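Long-range contacts in succinylglutamate desuccinylase (Vibrio parahaemolyticus, PDB 2BCO), which probably hydrolyses N-succinyl-L-glutamate to succinate and L-glutamate at a single zinc ion, the last step of arginine degradation by the AST pathway: residues A[64-69]-A[154-159]; A[150-155]-A[216-221]; A[165-170]-A[188-193]. All coordinates share one frame; numbering follows the deposited sequence.

Contact 1. Residues A[64-69]-A[154-159]. With ZN (zinc ion), chain C.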
loop_
_atom_site.group_PDB
_atom_site.type_symbol
_atom_site.label_atom_id
_atom_site.label_comp_id
_atom_site.label_asym_id
_atom_site.label_seq_id
_atom_site.Cartn_x
_atom_site.Cartn_y
_atom_site.Cartn_z
ATOM N N GLY A 64 9.524 -6.939 -3.831
ATOM C CA GLY A 64 9.458 -8.361 -4.139
ATOM C C GLY A 64 9.209 -9.383 -3.051
ATOM O O GLY A 64 8.446 -10.330 -3.261
ATOM N N ASP A 65 9.846 -9.205 -1.895
ATOM C CA ASP A 65 9.689 -10.153 -0.790
ATOM C C ASP A 65 8.407 -10.046 0.052
ATOM O O ASP A 65 8.248 -10.779 1.015
ATOM C CB ASP A 65 10.920 -10.087 0.133
ATOM C CG ASP A 65 11.231 -8.676 0.603
ATOM O OD1 ASP A 65 10.497 -7.730 0.239
ATOM O OD2 ASP A 65 12.221 -8.505 1.343
ATOM N N GLU A 66 7.487 -9.161 -0.307
ATOM C CA GLU A 66 6.246 -9.019 0.470
ATOM C C GLU A 66 5.124 -9.820 -0.184
ATOM O O GLU A 66 4.214 -9.276 -0.809
ATOM C CB GLU A 66 5.920 -7.526 0.597
ATOM C CG GLU A 66 6.973 -6.833 1.463
ATOM C CD GLU A 66 6.952 -5.333 1.358
ATOM O OE1 GLU A 66 5.911 -4.782 0.946
ATOM O OE2 GLU A 66 7.974 -4.704 1.697
ATOM N N THR A 67 5.200 -11.133 0.009
ATOM C CA THR A 67 4.303 -12.090 -0.615
ATOM C C THR A 67 2.868 -12.305 -0.150
ATOM O O THR A 67 2.012 -12.608 -0.977
ATOM C CB THR A 67 5.000 -13.481 -0.675
ATOM O OG1 THR A 67 5.029 -14.064 0.637
ATOM C CG2 THR A 67 6.452 -13.325 -1.171
ATOM N N ALA A 68 2.599 -12.175 1.149
ATOM C CA ALA A 68 1.246 -12.391 1.676
ATOM C C ALA A 68 0.126 -11.756 0.836
ATOM O O ALA A 68 -0.832 -12.432 0.461
ATOM C CB ALA A 68 1.160 -11.905 3.129
ATOM N N PRO A 69 0.227 -10.455 0.524
ATOM C CA PRO A 69 -0.841 -9.849 -0.278
ATOM C C PRO A 69 -0.942 -10.471 -1.671
ATOM O O PRO A 69 -2.032 -10.547 -2.249
ATOM C CB PRO A 69 -0.448 -8.371 -0.330
ATOM C CG PRO A 69 0.327 -8.182 0.942
ATOM C CD PRO A 69 1.181 -9.433 0.981
ATOM N N LEU A 154 -0.680 -2.898 -1.603
ATOM C CA LEU A 154 -0.424 -3.859 -0.525
ATOM C C LEU A 154 1.030 -4.252 -0.251
ATOM O O LEU A 154 1.714 -4.822 -1.110
ATOM C CB LEU A 154 -1.260 -5.109 -0.787
ATOM C CG LEU A 154 -2.671 -4.811 -1.313
ATOM C CD1 LEU A 154 -3.456 -6.125 -1.468
ATOM C CD2 LEU A 154 -3.394 -3.851 -0.339
ATOM N N HIS A 155 1.476 -3.970 0.971
ATOM C CA HIS A 155 2.836 -4.255 1.403
ATOM C C HIS A 155 2.873 -5.113 2.676
ATOM O O HIS A 155 1.830 -5.549 3.176
ATOM C CB HIS A 155 3.574 -2.932 1.649
ATOM C CG HIS A 155 3.706 -2.081 0.424
ATOM N ND1 HIS A 155 4.930 -1.724 -0.105
ATOM C CD2 HIS A 155 2.776 -1.538 -0.389
ATOM C CE1 HIS A 155 4.747 -1.003 -1.194
ATOM N NE2 HIS A 155 3.448 -0.874 -1.392
ATOM N N CYS A 156 4.089 -5.373 3.157
ATOM C CA CYS A 156 4.333 -6.123 4.390
ATOM C C CYS A 156 5.461 -5.373 5.088
ATOM O O CYS A 156 6.368 -4.869 4.429
ATOM C CB CYS A 156 4.800 -7.554 4.106
ATOM S SG CYS A 156 3.562 -8.610 3.401
ATOM N N ALA A 157 5.402 -5.291 6.413
ATOM C CA ALA A 157 6.434 -4.599 7.172
ATOM C C ALA A 157 7.707 -5.436 7.236
ATOM O O ALA A 157 7.660 -6.662 7.123
ATOM C CB ALA A 157 5.937 -4.296 8.579
ATOM N N ILE A 158 8.841 -4.767 7.417
ATOM C CA ILE A 158 10.129 -5.454 7.496
ATOM C C ILE A 158 10.580 -5.623 8.941
ATOM O O ILE A 158 11.589 -6.258 9.208
ATOM C CB ILE A 158 11.226 -4.682 6.745
ATOM C CG1 ILE A 158 11.319 -3.256 7.297
ATOM C CG2 ILE A 158 10.941 -4.698 5.248
ATOM C CD1 ILE A 158 12.487 -2.456 6.756
ATOM N N ARG A 159 9.830 -5.038 9.868
ATOM C CA ARG A 159 10.151 -5.118 11.287
ATOM C C ARG A 159 8.846 -5.315 12.047
ATOM O O ARG A 159 7.764 -5.139 11.481
ATOM C CB ARG A 159 10.846 -3.831 11.742
ATOM C CG ARG A 159 10.024 -2.579 11.491
ATOM C CD ARG A 159 10.776 -1.299 11.842
ATOM N NE ARG A 159 11.923 -1.053 10.967
ATOM C CZ ARG A 159 13.155 -1.504 11.187
ATOM N NH1 ARG A 159 13.428 -2.232 12.261
ATOM N NH2 ARG A 159 14.120 -1.232 10.319
HETATM ZN ZN ZN C . 6.647 -2.621 1.134
HETATM O O HOH W 1 2.772 -7.230 -1.844
HETATM O O HOH W 2 5.031 -4.395 -1.950
HETATM O O HOH W 3 7.295 -1.871 3.495
#
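Glu-66 reaches across to His-155 and Cys-156 and meets them at a shared zinc ion, a worked example of how a metal can join a loop to the end of a strand. Its CG stands anti to the carbonyl carbon (chi1 -67°), and beyond CG the chain runs extended, which carries the carboxylate over the strand. Both oxygens bind the metal, OE1 at 2.3 Å and OE2 at 2.5 Å from the zinc. OE1 has a second task: the backbone N of Cys-156 donates to it at 2.9 Å, approaching from above the carboxylate plane, 66° out of it. The metal and this N-H together probably limit the rotation of the carboxylate. The side chain of His-155 leaves the strand away from the loop, though its CB touches OE1 of Glu-66, and ND1 still reaches the zinc at 2.3 Å, while NE2 is turned to Asp-153.

The next side chain along the strand points the other way. With SG beside its own backbone N, Cys-156 sets CB against CG of Glu-66 and brings the sulfur to 3.5 Å from CD of Pro-69, with the methyl of Ala-68 a little farther off. Pro-69, in helix 68-81, also sets its CB 3.4 Å from CB of Leu-154, the two side chains sliding past each other in opposite directions. Nearby, a water donates to two backbone carbonyls, O of Glu-66 and O of Leu-154, and so satisfies both in a buried place. His-63 supplies the remaining protein ligand. The pair His-63 and Glu-66, three residues apart, with His-155 arriving from a distant strand, form the His-x-x-Glu plus His zinc site of the AspA/AstE family and of the related zinc carboxypeptidases.

Contact 2. Residues A[150-155]-A[216-221]. With ZN (zinc ion), chain C.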
loop_
_atom_site.group_PDB
_atom_site.type_symbol
_atom_site.label_atom_id
_atom_site.label_comp_id
_atom_site.label_asym_id
_atom_site.label_seq_id
_atom_site.Cartn_x
_atom_site.Cartn_y
_atom_site.Cartn_z
ATOM N N TRP A 150 -9.995 4.444 -6.538
ATOM C CA TRP A 150 -9.376 3.827 -5.367
ATOM C C TRP A 150 -8.046 3.193 -5.749
ATOM O O TRP A 150 -7.893 2.661 -6.842
ATOM C CB TRP A 150 -10.248 2.704 -4.790
ATOM C CG TRP A 150 -11.525 3.131 -4.138
ATOM C CD1 TRP A 150 -12.599 3.715 -4.737
ATOM C CD2 TRP A 150 -11.887 2.930 -2.763
ATOM N NE1 TRP A 150 -13.618 3.870 -3.829
ATOM C CE2 TRP A 150 -13.216 3.388 -2.618
ATOM C CE3 TRP A 150 -11.235 2.368 -1.659
ATOM C CZ2 TRP A 150 -13.889 3.345 -1.387
ATOM C CZ3 TRP A 150 -11.912 2.320 -0.435
ATOM C CH2 TRP A 150 -13.230 2.790 -0.317
ATOM N N HIS A 151 -7.087 3.249 -4.838
ATOM C CA HIS A 151 -5.801 2.617 -5.064
ATOM C C HIS A 151 -5.302 2.066 -3.745
ATOM O O HIS A 151 -4.948 2.808 -2.832
ATOM C CB HIS A 151 -4.761 3.584 -5.633
ATOM C CG HIS A 151 -3.466 2.913 -5.986
ATOM N ND1 HIS A 151 -2.416 3.576 -6.585
ATOM C CD2 HIS A 151 -3.059 1.630 -5.829
ATOM C CE1 HIS A 151 -1.418 2.731 -6.780
ATOM N NE2 HIS A 151 -1.781 1.543 -6.330
ATOM N N LEU A 152 -5.295 0.748 -3.654
ATOM C CA LEU A 152 -4.832 0.058 -2.467
ATOM C C LEU A 152 -3.530 -0.656 -2.824
ATOM O O LEU A 152 -3.533 -1.646 -3.558
ATOM C CB LEU A 152 -5.889 -0.950 -2.006
ATOM C CG LEU A 152 -7.117 -0.472 -1.221
ATOM C CD1 LEU A 152 -7.631 0.851 -1.730
ATOM C CD2 LEU A 152 -8.198 -1.518 -1.337
ATOM N N ASP A 153 -2.420 -0.124 -2.324
ATOM C CA ASP A 153 -1.098 -0.702 -2.565
ATOM C C ASP A 153 -0.742 -1.591 -1.374
ATOM O O ASP A 153 -0.494 -1.091 -0.274
ATOM C CB ASP A 153 -0.046 0.402 -2.704
ATOM C CG ASP A 153 1.285 -0.140 -3.168
ATOM O OD1 ASP A 153 2.321 0.534 -2.999
ATOM O OD2 ASP A 153 1.287 -1.255 -3.719
ATOM N N LEU A 154 -0.680 -2.898 -1.603
ATOM C CA LEU A 154 -0.424 -3.859 -0.525
ATOM C C LEU A 154 1.030 -4.252 -0.251
ATOM O O LEU A 154 1.714 -4.822 -1.110
ATOM C CB LEU A 154 -1.260 -5.109 -0.787
ATOM C CG LEU A 154 -2.671 -4.811 -1.313
ATOM C CD1 LEU A 154 -3.456 -6.125 -1.468
ATOM C CD2 LEU A 154 -3.394 -3.851 -0.339
ATOM N N HIS A 155 1.476 -3.970 0.971
ATOM C CA HIS A 155 2.836 -4.255 1.403
ATOM C C HIS A 155 2.873 -5.113 2.676
ATOM O O HIS A 155 1.830 -5.549 3.176
ATOM C CB HIS A 155 3.574 -2.932 1.649
ATOM C CG HIS A 155 3.706 -2.081 0.424
ATOM N ND1 HIS A 155 4.930 -1.724 -0.105
ATOM C CD2 HIS A 155 2.776 -1.538 -0.389
ATOM C CE1 HIS A 155 4.747 -1.003 -1.194
ATOM N NE2 HIS A 155 3.448 -0.874 -1.392
ATOM N N LEU A 216 -3.997 4.262 -0.350
ATOM C CA LEU A 216 -3.298 3.881 0.859
ATOM C C LEU A 216 -2.176 2.934 0.530
ATOM O O LEU A 216 -2.205 2.224 -0.475
ATOM C CB LEU A 216 -4.224 3.142 1.832
ATOM C CG LEU A 216 -5.520 3.727 2.386
ATOM C CD1 LEU A 216 -6.351 2.579 2.967
ATOM C CD2 LEU A 216 -5.209 4.779 3.448
ATOM N N THR A 217 -1.188 2.923 1.404
ATOM C CA THR A 217 -0.098 1.976 1.310
ATOM C C THR A 217 -0.454 1.165 2.550
ATOM O O THR A 217 -0.499 1.707 3.653
ATOM C CB THR A 217 1.261 2.641 1.496
ATOM O OG1 THR A 217 1.491 3.538 0.405
ATOM C CG2 THR A 217 2.368 1.583 1.530
HETATM N N MSE A 218 -0.748 -0.114 2.375
HETATM C CA MSE A 218 -1.129 -0.944 3.511
HETATM C C MSE A 218 -0.060 -1.963 3.921
HETATM O O MSE A 218 0.394 -2.765 3.105
HETATM C CB MSE A 218 -2.457 -1.650 3.195
HETATM C CG MSE A 218 -3.588 -0.678 2.852
HETATM SE SE MSE A 218 -5.253 -1.510 2.308
HETATM C CE MSE A 218 -6.057 -1.663 4.058
ATOM N N GLU A 219 0.343 -1.913 5.187
ATOM C CA GLU A 219 1.339 -2.837 5.731
ATOM C C GLU A 219 0.607 -4.045 6.327
ATOM O O GLU A 219 0.109 -3.994 7.458
ATOM C CB GLU A 219 2.156 -2.151 6.822
ATOM C CG GLU A 219 2.787 -0.824 6.424
ATOM C CD GLU A 219 3.852 -0.954 5.339
ATOM O OE1 GLU A 219 4.645 -1.918 5.370
ATOM O OE2 GLU A 219 3.908 -0.071 4.464
ATOM N N LEU A 220 0.547 -5.124 5.551
ATOM C CA LEU A 220 -0.131 -6.357 5.940
ATOM C C LEU A 220 0.831 -7.423 6.449
ATOM O O LEU A 220 1.401 -8.191 5.668
ATOM C CB LEU A 220 -0.901 -6.926 4.748
ATOM C CG LEU A 220 -2.214 -6.281 4.316
ATOM C CD1 LEU A 220 -2.220 -4.809 4.644
ATOM C CD2 LEU A 220 -2.427 -6.523 2.830
ATOM N N GLY A 221 1.007 -7.479 7.758
ATOM C CA GLY A 221 1.886 -8.480 8.311
ATOM C C GLY A 221 3.353 -8.224 8.028
ATOM O O GLY A 221 3.765 -7.093 7.776
HETATM ZN ZN ZN C . 6.647 -2.621 1.134
HETATM O O HOH W 4 2.950 2.852 -2.047
HETATM O O HOH W 3 7.295 -1.871 3.495
#
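His-151 and Leu-216 open a ladder between two neighbouring parallel strands of the alpha/beta catalytic domain, O of His-151 accepting from N of Leu-216. The strands run 28° apart and illustrate how one pairing can build a hydrophobic core on one face and an active site on the other. The imidazole of His-151 is held by Ser-207 and Ser-59. Leu-152 points to the core face, where its CG lies 4.1 Å from the selenium of Met-218, modelled as selenomethionine. Helices 179-188 and 235-245 cover this side.

Asp-153 continues the ladder in both directions, its N donating to O of Leu-216 and its O taking N of Met-218 at 2.8 Å. Its carboxylate faces the metal side: OD1 accepts from NE2 of His-155, though the modelled distance is doubtfully short, and a water links OD1 to OG1 of Thr-217. OD2 is held by Ser-59. Asp-153 thus probably acts as a second-shell residue behind the zinc ligand His-155.

Leu-154 returns to the core, lying alongside Met-218 with CD2 4.0 Å from SE, while its CB meets CD2 of Leu-220. At His-155 the backbone N donates to O of Met-218 at 2.7 Å, and its O accepts from N of Leu-220. The CG2 methyl of Thr-217 sits over one face of the imidazole in a CH-pi contact, 4.0 Å from the ring centroid and 23° off the normal, and may help to hold the ring. Glu-219, the predicted active-site residue, is bent at chi2, which folds its carboxylate back beside CB of His-155. There its OE1 accepts, at 3.2 Å, a hydrogen bond from the water bound to the zinc at 2.6 Å.

Contact 3. Residues A[165-170]-A[188-193]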
loop_
_atom_site.group_PDB
_atom_site.type_symbol
_atom_site.label_atom_id
_atom_site.label_comp_id
_atom_site.label_asym_id
_atom_site.label_seq_id
_atom_site.Cartn_x
_atom_site.Cartn_y
_atom_site.Cartn_z
ATOM N N THR A 165 -1.138 -4.777 11.603
ATOM C CA THR A 165 -1.558 -4.151 10.351
ATOM C C THR A 165 -1.720 -2.652 10.590
ATOM O O THR A 165 -2.113 -2.223 11.678
ATOM C CB THR A 165 -2.929 -4.670 9.828
ATOM O OG1 THR A 165 -3.943 -4.436 10.816
ATOM C CG2 THR A 165 -2.864 -6.144 9.484
ATOM N N PHE A 166 -1.386 -1.865 9.573
ATOM C CA PHE A 166 -1.544 -0.420 9.629
ATOM C C PHE A 166 -1.437 0.124 8.218
ATOM O O PHE A 166 -1.001 -0.584 7.315
ATOM C CB PHE A 166 -0.532 0.237 10.592
ATOM C CG PHE A 166 0.891 0.287 10.092
ATOM C CD1 PHE A 166 1.342 1.372 9.343
ATOM C CD2 PHE A 166 1.809 -0.697 10.457
ATOM C CE1 PHE A 166 2.691 1.484 8.971
ATOM C CE2 PHE A 166 3.163 -0.592 10.087
ATOM C CZ PHE A 166 3.600 0.505 9.345
ATOM N N ALA A 167 -1.853 1.370 8.020
ATOM C CA ALA A 167 -1.822 1.963 6.694
ATOM C C ALA A 167 -1.305 3.386 6.721
ATOM O O ALA A 167 -1.287 4.042 7.768
ATOM C CB ALA A 167 -3.225 1.930 6.081
ATOM N N VAL A 168 -0.894 3.858 5.553
ATOM C CA VAL A 168 -0.379 5.204 5.404
ATOM C C VAL A 168 -1.170 5.935 4.326
ATOM O O VAL A 168 -1.252 5.473 3.188
ATOM C CB VAL A 168 1.114 5.186 5.015
ATOM C CG1 VAL A 168 1.602 6.598 4.779
ATOM C CG2 VAL A 168 1.926 4.522 6.111
ATOM N N SER A 169 -1.763 7.066 4.702
ATOM C CA SER A 169 -2.547 7.878 3.776
ATOM C C SER A 169 -1.680 9.037 3.267
ATOM O O SER A 169 -1.247 9.883 4.052
ATOM C CB SER A 169 -3.790 8.431 4.480
ATOM O OG SER A 169 -4.527 9.264 3.608
ATOM N N PRO A 170 -1.439 9.095 1.943
ATOM C CA PRO A 170 -0.625 10.125 1.284
ATOM C C PRO A 170 -1.105 11.551 1.510
ATOM O O PRO A 170 -2.285 11.789 1.769
ATOM C CB PRO A 170 -0.700 9.742 -0.195
ATOM C CG PRO A 170 -0.995 8.291 -0.168
ATOM C CD PRO A 170 -2.025 8.203 0.934
ATOM N N ALA A 188 -11.848 -3.646 7.662
ATOM C CA ALA A 188 -10.713 -4.534 7.411
ATOM C C ALA A 188 -9.959 -4.859 8.680
ATOM O O ALA A 188 -9.116 -5.746 8.685
ATOM C CB ALA A 188 -9.758 -3.908 6.398
ATOM N N HIS A 189 -10.260 -4.135 9.752
ATOM C CA HIS A 189 -9.608 -4.351 11.036
ATOM C C HIS A 189 -8.151 -3.901 11.045
ATOM O O HIS A 189 -7.335 -4.438 11.798
ATOM C CB HIS A 189 -9.693 -5.824 11.443
ATOM C CG HIS A 189 -11.043 -6.242 11.932
ATOM N ND1 HIS A 189 -12.182 -5.496 11.698
ATOM C CD2 HIS A 189 -11.450 -7.335 12.619
ATOM C CE1 HIS A 189 -13.225 -6.112 12.216
ATOM N NE2 HIS A 189 -12.809 -7.234 12.782
ATOM N N ILE A 190 -7.830 -2.915 10.208
ATOM C CA ILE A 190 -6.475 -2.374 10.155
ATOM C C ILE A 190 -6.341 -1.589 11.456
ATOM O O ILE A 190 -7.085 -0.642 11.711
ATOM C CB ILE A 190 -6.295 -1.445 8.938
ATOM C CG1 ILE A 190 -6.591 -2.237 7.661
ATOM C CG2 ILE A 190 -4.871 -0.903 8.890
ATOM C CD1 ILE A 190 -5.546 -3.344 7.361
ATOM N N GLU A 191 -5.402 -2.008 12.289
ATOM C CA GLU A 191 -5.207 -1.407 13.597
ATOM C C GLU A 191 -4.917 0.082 13.659
ATOM O O GLU A 191 -5.325 0.744 14.610
ATOM C CB GLU A 191 -4.127 -2.188 14.338
ATOM C CG GLU A 191 -4.506 -3.654 14.515
ATOM C CD GLU A 191 -3.375 -4.490 15.066
ATOM O OE1 GLU A 191 -2.801 -4.095 16.104
ATOM O OE2 GLU A 191 -3.066 -5.550 14.472
ATOM N N ALA A 192 -4.222 0.616 12.661
ATOM C CA ALA A 192 -3.908 2.034 12.677
ATOM C C ALA A 192 -3.645 2.608 11.294
ATOM O O ALA A 192 -3.254 1.885 10.371
ATOM C CB ALA A 192 -2.703 2.280 13.568
ATOM N N VAL A 193 -3.887 3.913 11.158
ATOM C CA VAL A 193 -3.634 4.611 9.906
ATOM C C VAL A 193 -2.799 5.852 10.195
ATOM O O VAL A 193 -3.136 6.647 11.066
ATOM C CB VAL A 193 -4.927 5.058 9.200
ATOM C CG1 VAL A 193 -4.591 5.598 7.810
ATOM C CG2 VAL A 193 -5.888 3.886 9.090
HETATM O O HOH W 5 -5.254 -6.618 12.126
#
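Thr-165 and Ile-190 interlock at the start of this contact, and the fit shows how small and branched side chains can be matched between two chain segments. The terminal CD1 of Ile-190 rests 3.8 Å from CB of Thr-165, and its other branch, CG2, presses against the backbone of the next residue, 3.4 Å from CA of Phe-166. The OG1 of Thr-165, placed between its own backbone N and carbonyl carbon (chi1 59°), fits into the bend of residues 189-191 and accepts from N of Glu-191 at 3.2 Å. A water joins this hydroxyl to O of His-189, which follows helix 179-188 and closes it with a Schellman motif.

On the face of Ala-167 and Val-193 the small methyl of Ala-167 sits in the dip between CG2 of Ile-190 and CG1 of Val-193, each 4.3 Å from its CB, and Leu-185 of the helix packs onto all three residues. Strand 165-169, helix 179-188 and strand 192-195 form a beta-alpha-beta unit, and the contact is where its two parallel strands meet after the helical crossover. Their backbones are joined by N of Ala-167 donating to O of Ala-192 at 2.8 Å. A CA-H...O contact follows, CA of Val-193 lying 3.2 Å from O of Ala-167.

On the opposite face the bumps are modest. The CB atoms of Phe-166 and Ala-192 approach to 4.2 Å, and beyond CB the phenyl ring leads away from segment 188-193, with CG between backbone N and carbonyl carbon (chi1 73°). It extends instead to Phe-284, edge-to-face, and to the side chain of Glu-219.

Overall arrangement
The three contacts step through the catalytic domain from the zinc to the strand beyond it. Contacts 1 and 2, with centres about 10 Å apart, share strand 149-157 and both touch the metal; the centre of contact 3 lies about 8 Å from that of contact 2 and about 14 Å from that of contact 1. Strand 214-220 pairs in parallel with 149-157 and antiparallel with 165-169, which in turn pairs with 192-195, so contacts 2 and 3 are joined, probably through a hydrogen bond from N of Glu-219 to O of Phe-166. Along the chain, contact 1 closes before contact 3 opens, and contact 3 is nested within the loop closed by contact 2. Distant segments thus gather zinc ligands and the predicted active-site Glu-219.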